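Local coordinates for polysaccharide deacetylase-like protein (Bacillus anthracis, PDB 4V33) that is one of two putative polysaccharide deacetylases required for osmotic stability and cell shape maintenance, and binds zinc, at residues 46-52 with 63-69; 80-84 with 194-198; 311-315 with 336-340. One frame throughout, in Å; residues are numbered along the deposited sequence. Where two conformers were deposited one is given.

In the fold
Three contacts sample the two domains of this protein and the seam between them. Contact 1, in the fibronectin type III domain, pairs strands 48-51 and 60-66 at the edge of a sheet; it is a surface contact held mainly by backbone hydrogen bonds. Contact 2 starts at the end of strand 74-81, the next strand in the chain, and reaches a loop of the deacetylase domain; also superficial, it relies on close van der Waals packing and bridging waters. Contact 3 lies within the deacetylase domain, across the chain's centre from contact 2. Partly buried, it sets an apolar cluster beneath a salt bridge. Contacts 2 and 3 lie about 28 Å apart, centre to centre.

Contact 1. Residues 46-52 with 63-69; sequences QGKISYN and IHMTDIK
The imidazole of H64 is met at its edge by N52, whose OD1 lies in the plane of the ring, 3.6 Å from H64 NE2. Amide and ring planes are turned 42° apart, and Q100 and S102 of a nearby loop also touch the H64 side chain. From this end the two strands run antiparallel. S50 and H64 form one hydrogen-bonded pair, in which H64 N gives to S50 O at 2.8 Å and S50 N returns a bond to H64 O; K48 and T66 form the second. On the face that carries these four residues a single water ties the strands together, gripped by S50 OG (2.6 Å), T66 OG1 (2.7 Å) and K48 O, to which it donates. With OG set between the backbone N and the carbonyl carbon (chi1 63°), S50 can reach that water. The other face is largely apolar. I49 and I63 lie alongside each other, pointing the same way, with their CG2 methyls 3.9 Å apart, and both rest on I119 of the facing sheet. Just before strand 48-51, and beyond 60-66, G47 has a positive phi of 87°, where a CB would jam against the preceding carbonyl O, and a second water carries its N-H to D67 O. One residue earlier, Q46 stretches out to accept a bond at OE1 from K69 N (2.8 Å), while its NE2 is held by D70. This is the hairpin of the first two strands of a fibronectin type III beta-sandwich, largely apolar toward the opposite sheet and hydrated on the outer side.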
loop_
_atom_site.group_PDB
_atom_site.type_symbol
_atom_site.label_atom_id
_atom_site.label_comp_id
_atom_site.label_asym_id
_atom_site.label_seq_id
_atom_site.Cartn_x
_atom_site.Cartn_y
_atom_site.Cartn_z
ATOM N N GLN A 46 6.884 3.666 32.934
ATOM C CA GLN A 46 5.750 4.224 33.673
ATOM C C GLN A 46 4.939 5.206 32.833
ATOM O O GLN A 46 5.457 5.831 31.901
ATOM C CB GLN A 46 6.197 4.885 34.983
ATOM C CG GLN A 46 6.933 6.192 34.786
ATOM C CD GLN A 46 7.231 6.913 36.089
ATOM O OE1 GLN A 46 6.365 7.575 36.663
ATOM N NE2 GLN A 46 8.470 6.795 36.558
ATOM N N GLY A 47 3.659 5.331 33.167
ATOM C CA GLY A 47 2.776 6.247 32.475
ATOM C C GLY A 47 2.127 5.642 31.247
ATOM O O GLY A 47 2.523 4.579 30.767
ATOM N N LYS A 48 1.108 6.324 30.743
ATOM C CA LYS A 48 0.411 5.885 29.547
ATOM C C LYS A 48 0.124 7.088 28.673
ATOM O O LYS A 48 -0.391 8.100 29.143
ATOM C CB LYS A 48 -0.894 5.173 29.910
ATOM C CG LYS A 48 -0.700 3.878 30.685
ATOM C CD LYS A 48 -0.095 2.785 29.810
ATOM C CE LYS A 48 -1.114 2.243 28.815
ATOM N NZ LYS A 48 -0.592 1.082 28.038
ATOM N N ILE A 49 0.488 6.975 27.403
ATOM C CA ILE A 49 0.195 8.005 26.427
ATOM C C ILE A 49 -1.177 7.732 25.828
ATOM O O ILE A 49 -1.474 6.606 25.435
ATOM C CB ILE A 49 1.237 8.002 25.300
ATOM C CG1 ILE A 49 2.615 8.379 25.852
ATOM C CG2 ILE A 49 0.816 8.944 24.176
ATOM C CD1 ILE A 49 3.750 8.107 24.889
ATOM N N SER A 50 -2.020 8.757 25.784
ATOM C CA SER A 50 -3.284 8.655 25.060
ATOM C C SER A 50 -3.487 9.910 24.228
ATOM O O SER A 50 -2.712 10.862 24.317
ATOM C CB SER A 50 -4.456 8.455 26.017
ATOM O OG SER A 50 -4.603 9.571 26.875
ATOM N N TYR A 51 -4.525 9.906 23.402
ATOM C CA TYR A 51 -4.851 11.074 22.602
ATOM C C TYR A 51 -6.332 11.080 22.268
ATOM O O TYR A 51 -6.989 10.036 22.295
ATOM C CB TYR A 51 -4.006 11.127 21.322
ATOM C CG TYR A 51 -3.931 9.821 20.568
ATOM C CD1 TYR A 51 -4.884 9.491 19.618
ATOM C CD2 TYR A 51 -2.895 8.921 20.796
ATOM C CE1 TYR A 51 -4.822 8.297 18.920
ATOM C CE2 TYR A 51 -2.823 7.724 20.105
ATOM C CZ TYR A 51 -3.788 7.419 19.167
ATOM O OH TYR A 51 -3.729 6.233 18.471
ATOM N N ASN A 52 -6.864 12.261 21.976
ATOM C CA ASN A 52 -8.253 12.363 21.556
ATOM C C ASN A 52 -8.470 11.534 20.296
ATOM O O ASN A 52 -7.627 11.534 19.403
ATOM C CB ASN A 52 -8.642 13.821 21.317
ATOM C CG ASN A 52 -8.524 14.668 22.567
ATOM O OD1 ASN A 52 -8.452 14.146 23.678
ATOM N ND2 ASN A 52 -8.507 15.983 22.391
ATOM N N ILE A 63 -2.534 15.132 22.672
ATOM C CA ILE A 63 -1.904 14.031 23.390
ATOM C C ILE A 63 -1.919 14.306 24.894
ATOM O O ILE A 63 -1.737 15.442 25.326
ATOM C CB ILE A 63 -0.450 13.830 22.902
ATOM C CG1 ILE A 63 -0.444 13.461 21.415
ATOM C CG2 ILE A 63 0.266 12.761 23.720
ATOM C CD1 ILE A 63 0.924 13.566 20.761
ATOM N N HIS A 64 -2.155 13.266 25.688
ATOM C CA HIS A 64 -2.127 13.396 27.139
ATOM C C HIS A 64 -1.322 12.265 27.751
ATOM O O HIS A 64 -1.112 11.228 27.116
ATOM C CB HIS A 64 -3.542 13.339 27.715
ATOM C CG HIS A 64 -4.492 14.319 27.102
ATOM N ND1 HIS A 64 -4.607 15.619 27.545
ATOM C CD2 HIS A 64 -5.378 14.185 26.089
ATOM C CE1 HIS A 64 -5.524 16.245 26.829
ATOM N NE2 HIS A 64 -6.005 15.398 25.937
ATOM N N MET A 65 -0.893 12.457 28.994
ATOM C CA MET A 65 -0.303 11.366 29.752
ATOM C C MET A 65 -1.080 11.113 31.035
ATOM O O MET A 65 -1.492 12.048 31.721
ATOM C CB MET A 65 1.155 11.647 30.097
ATOM C CG MET A 65 1.815 10.491 30.835
ATOM S SD MET A 65 2.873 9.489 29.786
ATOM C CE MET A 65 3.590 10.819 28.868
ATOM N N THR A 66 -1.272 9.840 31.354
ATOM C CA THR A 66 -1.879 9.462 32.620
ATOM C C THR A 66 -1.016 8.418 33.313
ATOM O O THR A 66 0.001 7.983 32.769
ATOM C CB THR A 66 -3.303 8.912 32.422
ATOM O OG1 THR A 66 -3.286 7.884 31.422
ATOM C CG2 THR A 66 -4.240 10.024 31.979
ATOM N N ASP A 67 -1.415 8.043 34.526
ATOM C CA ASP A 67 -0.770 6.961 35.264
ATOM C C ASP A 67 0.713 7.204 35.555
ATOM O O ASP A 67 1.476 6.254 35.730
ATOM C CB ASP A 67 -0.947 5.626 34.531
ATOM C CG ASP A 67 -2.401 5.313 34.225
ATOM O OD1 ASP A 67 -3.281 5.716 35.013
ATOM O OD2 ASP A 67 -2.664 4.661 33.191
ATOM N N ILE A 68 1.121 8.469 35.603
ATOM C CA ILE A 68 2.502 8.793 35.959
ATOM C C ILE A 68 2.697 8.584 37.449
ATOM O O ILE A 68 1.864 9.003 38.252
ATOM C CB ILE A 68 2.870 10.244 35.626
ATOM C CG1 ILE A 68 2.660 10.528 34.144
ATOM C CG2 ILE A 68 4.328 10.518 35.983
ATOM C CD1 ILE A 68 3.079 11.926 33.737
ATOM N N LYS A 69 3.800 7.941 37.816
ATOM C CA LYS A 69 4.085 7.687 39.223
ATOM C C LYS A 69 5.006 8.731 39.845
ATOM O O LYS A 69 4.774 9.164 40.959
ATOM C CB LYS A 69 4.628 6.272 39.418
ATOM C CG LYS A 69 3.610 5.208 39.043
ATOM C CD LYS A 69 2.262 5.491 39.707
ATOM C CE LYS A 69 1.115 4.833 38.960
ATOM N NZ LYS A 69 -0.202 5.119 39.602
HETATM O O HOH W 1 2.459 4.014 35.385
HETATM O O HOH W 2 -3.201 8.824 28.945
#

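Contact 2. Residues 80-84 with 194-198. With ACT (acetate ion), chain E.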
loop_
_atom_site.group_PDB
_atom_site.type_symbol
_atom_site.label_atom_id
_atom_site.label_comp_id
_atom_site.label_asym_id
_atom_site.label_seq_id
_atom_site.Cartn_x
_atom_site.Cartn_y
_atom_site.Cartn_z
ATOM N N TRP A 80 8.629 11.547 15.848
ATOM C CA TRP A 80 9.085 11.513 14.469
ATOM C C TRP A 80 8.155 10.671 13.622
ATOM O O TRP A 80 7.426 9.819 14.131
ATOM C CB TRP A 80 10.513 10.975 14.364
ATOM C CG TRP A 80 10.685 9.516 14.671
ATOM C CD1 TRP A 80 10.761 8.490 13.769
ATOM C CD2 TRP A 80 10.855 8.925 15.964
ATOM N NE1 TRP A 80 10.951 7.298 14.426
ATOM C CE2 TRP A 80 11.015 7.538 15.773
ATOM C CE3 TRP A 80 10.885 9.435 17.268
ATOM C CZ2 TRP A 80 11.197 6.654 16.836
ATOM C CZ3 TRP A 80 11.067 8.555 18.322
ATOM C CH2 TRP A 80 11.217 7.180 18.097
ATOM N N ARG A 81 8.189 10.914 12.318
ATOM C CA ARG A 81 7.455 10.073 11.385
ATOM C C ARG A 81 8.293 8.860 11.081
ATOM O O ARG A 81 9.443 8.994 10.675
ATOM C CB ARG A 81 7.232 10.814 10.079
ATOM C CG ARG A 81 6.174 11.844 10.152
ATOM C CD ARG A 81 5.876 12.440 8.794
ATOM N NE ARG A 81 5.211 11.514 7.882
ATOM C CZ ARG A 81 5.775 11.007 6.789
ATOM N NH1 ARG A 81 7.023 11.318 6.484
ATOM N NH2 ARG A 81 5.091 10.189 6.000
ATOM N N THR A 82 7.707 7.682 11.249
ATOM C CA THR A 82 8.409 6.435 10.974
ATOM C C THR A 82 9.052 6.449 9.586
ATOM O O THR A 82 10.204 6.032 9.415
ATOM C CB THR A 82 7.451 5.256 11.099
ATOM O OG1 THR A 82 6.966 5.205 12.448
ATOM C CG2 THR A 82 8.149 3.951 10.761
ATOM N N ALA A 83 8.311 6.975 8.616
ATOM C CA ALA A 83 8.756 7.025 7.225
ATOM C C ALA A 83 10.027 7.850 7.033
ATOM O O ALA A 83 10.813 7.592 6.122
ATOM C CB ALA A 83 7.644 7.570 6.345
ATOM N N ASP A 84 10.230 8.840 7.894
ATOM C CA ASP A 84 11.363 9.749 7.750
ATOM C C ASP A 84 12.558 9.363 8.626
ATOM O O ASP A 84 13.679 9.838 8.404
ATOM C CB ASP A 84 10.927 11.185 8.039
ATOM C CG ASP A 84 10.037 11.751 6.958
ATOM O OD1 ASP A 84 10.124 11.261 5.816
ATOM O OD2 ASP A 84 9.261 12.688 7.241
ATOM N N ASN A 194 1.617 2.958 6.232
ATOM C CA ASN A 194 1.765 4.185 7.016
ATOM C C ASN A 194 3.185 4.391 7.534
ATOM O O ASN A 194 3.472 5.384 8.207
ATOM C CB ASN A 194 0.761 4.204 8.168
ATOM C CG ASN A 194 -0.658 4.426 7.683
ATOM O OD1 ASN A 194 -0.939 5.423 7.016
ATOM N ND2 ASN A 194 -1.554 3.488 7.998
ATOM N N LYS A 195 4.072 3.464 7.183
ATOM C CA LYS A 195 5.455 3.498 7.660
ATOM C C LYS A 195 6.438 3.963 6.582
ATOM O O LYS A 195 7.644 4.045 6.836
ATOM C CB LYS A 195 5.869 2.111 8.161
ATOM C CG LYS A 195 4.999 1.577 9.292
ATOM C CD LYS A 195 5.509 0.226 9.774
ATOM C CE LYS A 195 4.528 -0.434 10.735
ATOM N NZ LYS A 195 4.333 0.345 11.977
ATOM N N VAL A 196 5.916 4.266 5.397
ATOM C CA VAL A 196 6.736 4.700 4.268
ATOM C C VAL A 196 6.184 5.976 3.663
ATOM O O VAL A 196 5.021 6.316 3.846
ATOM C CB VAL A 196 6.815 3.627 3.156
ATOM C CG1 VAL A 196 7.347 2.312 3.731
ATOM C CG2 VAL A 196 5.445 3.436 2.466
ATOM N N ASN A 197 7.038 6.687 2.942
ATOM C CA ASN A 197 6.640 7.903 2.253
ATOM C C ASN A 197 5.924 7.570 0.950
ATOM O O ASN A 197 6.381 6.707 0.196
ATOM C CB ASN A 197 7.879 8.743 1.945
ATOM C CG ASN A 197 7.541 10.091 1.349
ATOM O OD1 ASN A 197 7.954 10.414 0.233
ATOM N ND2 ASN A 197 6.787 10.892 2.090
ATOM N N LYS A 198 4.813 8.253 0.695
ATOM C CA LYS A 198 4.094 8.129 -0.574
ATOM C C LYS A 198 3.925 6.687 -1.056
ATOM O O LYS A 198 4.420 6.318 -2.126
ATOM C CB LYS A 198 4.801 8.962 -1.647
ATOM C CG LYS A 198 4.847 10.449 -1.343
ATOM C CD LYS A 198 5.482 11.204 -2.508
ATOM C CE LYS A 198 5.643 12.669 -2.189
ATOM N NZ LYS A 198 6.182 13.403 -3.369
HETATM C C ACT E . 4.043 14.110 -6.052
HETATM O O ACT E . 3.649 13.363 -6.971
HETATM O OXT ACT E . 3.926 13.652 -4.897
HETATM C CH3 ACT E . 4.617 15.470 -6.322
HETATM O O HOH W 3 5.456 7.306 8.912
HETATM O O HOH W 4 9.856 6.075 3.296
#
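T82 OG1 is gripped by two side chains of the adjoining strand, hydrogen-bonded to E116 OE1 and to Q118 NE2, while the other carboxylate oxygen of E116 forms a salt bridge with K195 NZ, so that one glutamate holds both sides of the contact. Below these polar ends T82 and K195 run side by side in the same direction, with T82 CG2 3.9 Å from K195 CB. A chi1 of -62° allows this division of labour: it sets the T82 methyl anti to the backbone N, facing the lysine, and keeps the hydroxyl beside that N. The tightest packing is at A83. Its CB presses against the backbone of V196, 3.4 Å from V196 C, and its CA makes a CH...O contact with K195 O at 3.2 Å. Direct polar bonds between the two backbones are replaced by water: one molecule accepts from A83 N (2.9 Å) and donates to N194 O, while another accepts from N197 N and donates weakly to A83 O. Within segment 80-84, R81 NH1 forms a salt bridge with D84 OD2 (2.7 Å), though the hydrogen bond in it is weak, at 140°; K113 shares that oxygen. The CB of V196 points away from segment 80-84, and its side chain touches T183 and L185. Further along, K198 NZ binds an acetate, probably from the crystallisation liquor, 2.7 Å from its OXT. The whole is an interdomain interface, in which the turn after a fibronectin type III strand abuts the loop that enters strand 199-206 of the deacetylase domain.

Contact 3. Residues 311-315 with 336-340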
loop_
_atom_site.group_PDB
_atom_site.type_symbol
_atom_site.label_atom_id
_atom_site.label_comp_id
_atom_site.label_asym_id
_atom_site.label_seq_id
_atom_site.Cartn_x
_atom_site.Cartn_y
_atom_site.Cartn_z
ATOM N N VAL A 311 -17.883 -11.095 -2.545
ATOM C CA VAL A 311 -16.988 -10.713 -1.451
ATOM C C VAL A 311 -16.920 -11.817 -0.400
ATOM O O VAL A 311 -15.837 -12.178 0.059
ATOM C CB VAL A 311 -17.406 -9.382 -0.777
ATOM C CG1 VAL A 311 -16.562 -9.120 0.472
ATOM C CG2 VAL A 311 -17.249 -8.226 -1.741
ATOM N N ALA A 312 -18.073 -12.361 -0.029
ATOM C CA ALA A 312 -18.098 -13.415 0.978
ATOM C C ALA A 312 -17.348 -14.672 0.530
ATOM O O ALA A 312 -16.674 -15.316 1.338
ATOM C CB ALA A 312 -19.517 -13.747 1.367
ATOM N N GLU A 313 -17.460 -15.021 -0.752
ATOM C CA GLU A 313 -16.732 -16.175 -1.268
ATOM C C GLU A 313 -15.234 -15.882 -1.302
ATOM O O GLU A 313 -14.415 -16.711 -0.893
ATOM C CB GLU A 313 -17.232 -16.566 -2.668
ATOM C CG GLU A 313 -18.665 -17.094 -2.701
ATOM C CD GLU A 313 -18.816 -18.477 -2.087
ATOM O OE1 GLU A 313 -17.797 -19.112 -1.745
ATOM O OE2 GLU A 313 -19.971 -18.937 -1.948
ATOM N N THR A 314 -14.887 -14.686 -1.772
ATOM C CA THR A 314 -13.497 -14.272 -1.886
ATOM C C THR A 314 -12.809 -14.256 -0.519
ATOM O O THR A 314 -11.644 -14.637 -0.404
ATOM C CB THR A 314 -13.415 -12.898 -2.573
ATOM O OG1 THR A 314 -14.056 -12.987 -3.853
ATOM C CG2 THR A 314 -11.964 -12.455 -2.781
ATOM N N LYS A 315 -13.552 -13.851 0.511
ATOM C CA LYS A 315 -13.037 -13.721 1.874
ATOM C C LYS A 315 -12.530 -15.059 2.413
ATOM O O LYS A 315 -11.670 -15.104 3.291
ATOM C CB LYS A 315 -14.148 -13.195 2.793
ATOM C CG LYS A 315 -13.692 -12.826 4.193
ATOM C CD LYS A 315 -14.787 -12.100 4.956
ATOM C CE LYS A 315 -14.288 -11.610 6.312
ATOM N NZ LYS A 315 -15.340 -10.855 7.052
ATOM N N ASP A 336 -14.957 -5.461 5.522
ATOM C CA ASP A 336 -14.368 -6.074 4.329
ATOM C C ASP A 336 -13.770 -5.080 3.321
ATOM O O ASP A 336 -13.721 -5.359 2.115
ATOM C CB ASP A 336 -15.407 -6.959 3.627
ATOM C CG ASP A 336 -15.856 -8.117 4.485
ATOM O OD1 ASP A 336 -15.038 -8.613 5.287
ATOM O OD2 ASP A 336 -17.026 -8.533 4.362
ATOM N N GLU A 337 -13.307 -3.928 3.802
ATOM C CA GLU A 337 -12.837 -2.895 2.880
ATOM C C GLU A 337 -11.636 -3.343 2.049
ATOM O O GLU A 337 -11.446 -2.880 0.927
ATOM C CB GLU A 337 -12.532 -1.580 3.613
ATOM C CG GLU A 337 -11.360 -1.634 4.585
ATOM C CD GLU A 337 -11.155 -0.324 5.324
ATOM O OE1 GLU A 337 -11.900 0.646 5.052
ATOM O OE2 GLU A 337 -10.246 -0.267 6.182
ATOM N N LEU A 338 -10.830 -4.255 2.584
ATOM C CA LEU A 338 -9.647 -4.706 1.853
ATOM C C LEU A 338 -9.998 -5.651 0.709
ATOM O O LEU A 338 -9.140 -5.965 -0.122
ATOM C CB LEU A 338 -8.639 -5.375 2.791
ATOM C CG LEU A 338 -8.177 -4.524 3.969
ATOM C CD1 LEU A 338 -7.312 -5.362 4.901
ATOM C CD2 LEU A 338 -7.416 -3.319 3.456
ATOM N N LEU A 339 -11.255 -6.096 0.679
ATOM C CA LEU A 339 -11.770 -6.953 -0.387
ATOM C C LEU A 339 -12.593 -6.144 -1.390
ATOM O O LEU A 339 -13.277 -6.711 -2.244
ATOM C CB LEU A 339 -12.644 -8.070 0.206
ATOM C CG LEU A 339 -11.923 -8.987 1.200
ATOM C CD1 LEU A 339 -12.884 -9.965 1.855
ATOM C CD2 LEU A 339 -10.789 -9.741 0.516
ATOM N N LYS A 340 -12.544 -4.820 -1.266
ATOM C CA LYS A 340 -13.315 -3.921 -2.121
ATOM C C LYS A 340 -12.472 -2.712 -2.504
ATOM O O LYS A 340 -12.971 -1.585 -2.562
ATOM C CB LYS A 340 -14.581 -3.452 -1.399
ATOM C CG LYS A 340 -15.573 -4.562 -1.128
ATOM C CD LYS A 340 -16.903 -4.010 -0.652
ATOM C CE LYS A 340 -16.868 -3.661 0.811
ATOM N NZ LYS A 340 -18.259 -3.626 1.374
#
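K315 and D336 meet at about a right angle in the deacetylase domain, whose mainly parallel sheet and surrounding helices are consistent with the deformed beta/alpha barrel of the polysaccharide deacetylase family. Here helix 308-315 packs against the short 3-10 turn 337-339 that leads into strand 341-345. The lysine chain is extended throughout: with CG anti to the backbone N (chi1 -172°), it reaches out across L339 to D336. L339 lies beneath it, again at about a right angle, and pushes its CD1 methyl up to the base of the lysine, 3.6 Å from K315 CB. One chain thus serves two purposes, its first methylenes packing on leucine and its ammonium group binding a carboxylate. V311, one helical turn earlier, divides its two methyls. CG1 faces the leucine, 4.0 Å from L339 CD1, and also approaches the flank of D336, which it crosses obliquely. CG2 lies 4.1 Å from K340 CG, with the valine and lysine side chains at about a right angle. T314 adds a looser touch through CG2, 4.4 Å from L339 CD2, while its hydroxyl is engaged by V310 O within the helix. Deeper in, A321 of strand 320-326 touches both T314 and L339, and Y301 OH is hydrogen-bonded to L339 O. The turn itself is held by a bond from L339 N to D336 O (2.9 Å), which ties the leucine's position to that of the aspartate. Solvent can reach the lysine side of the contact, where the salt bridge closes over the apolar cluster: K315 NZ donates to D336 OD1 at 2.9 Å, and OD1 accepts with its syn lone pair, on the side of OD2.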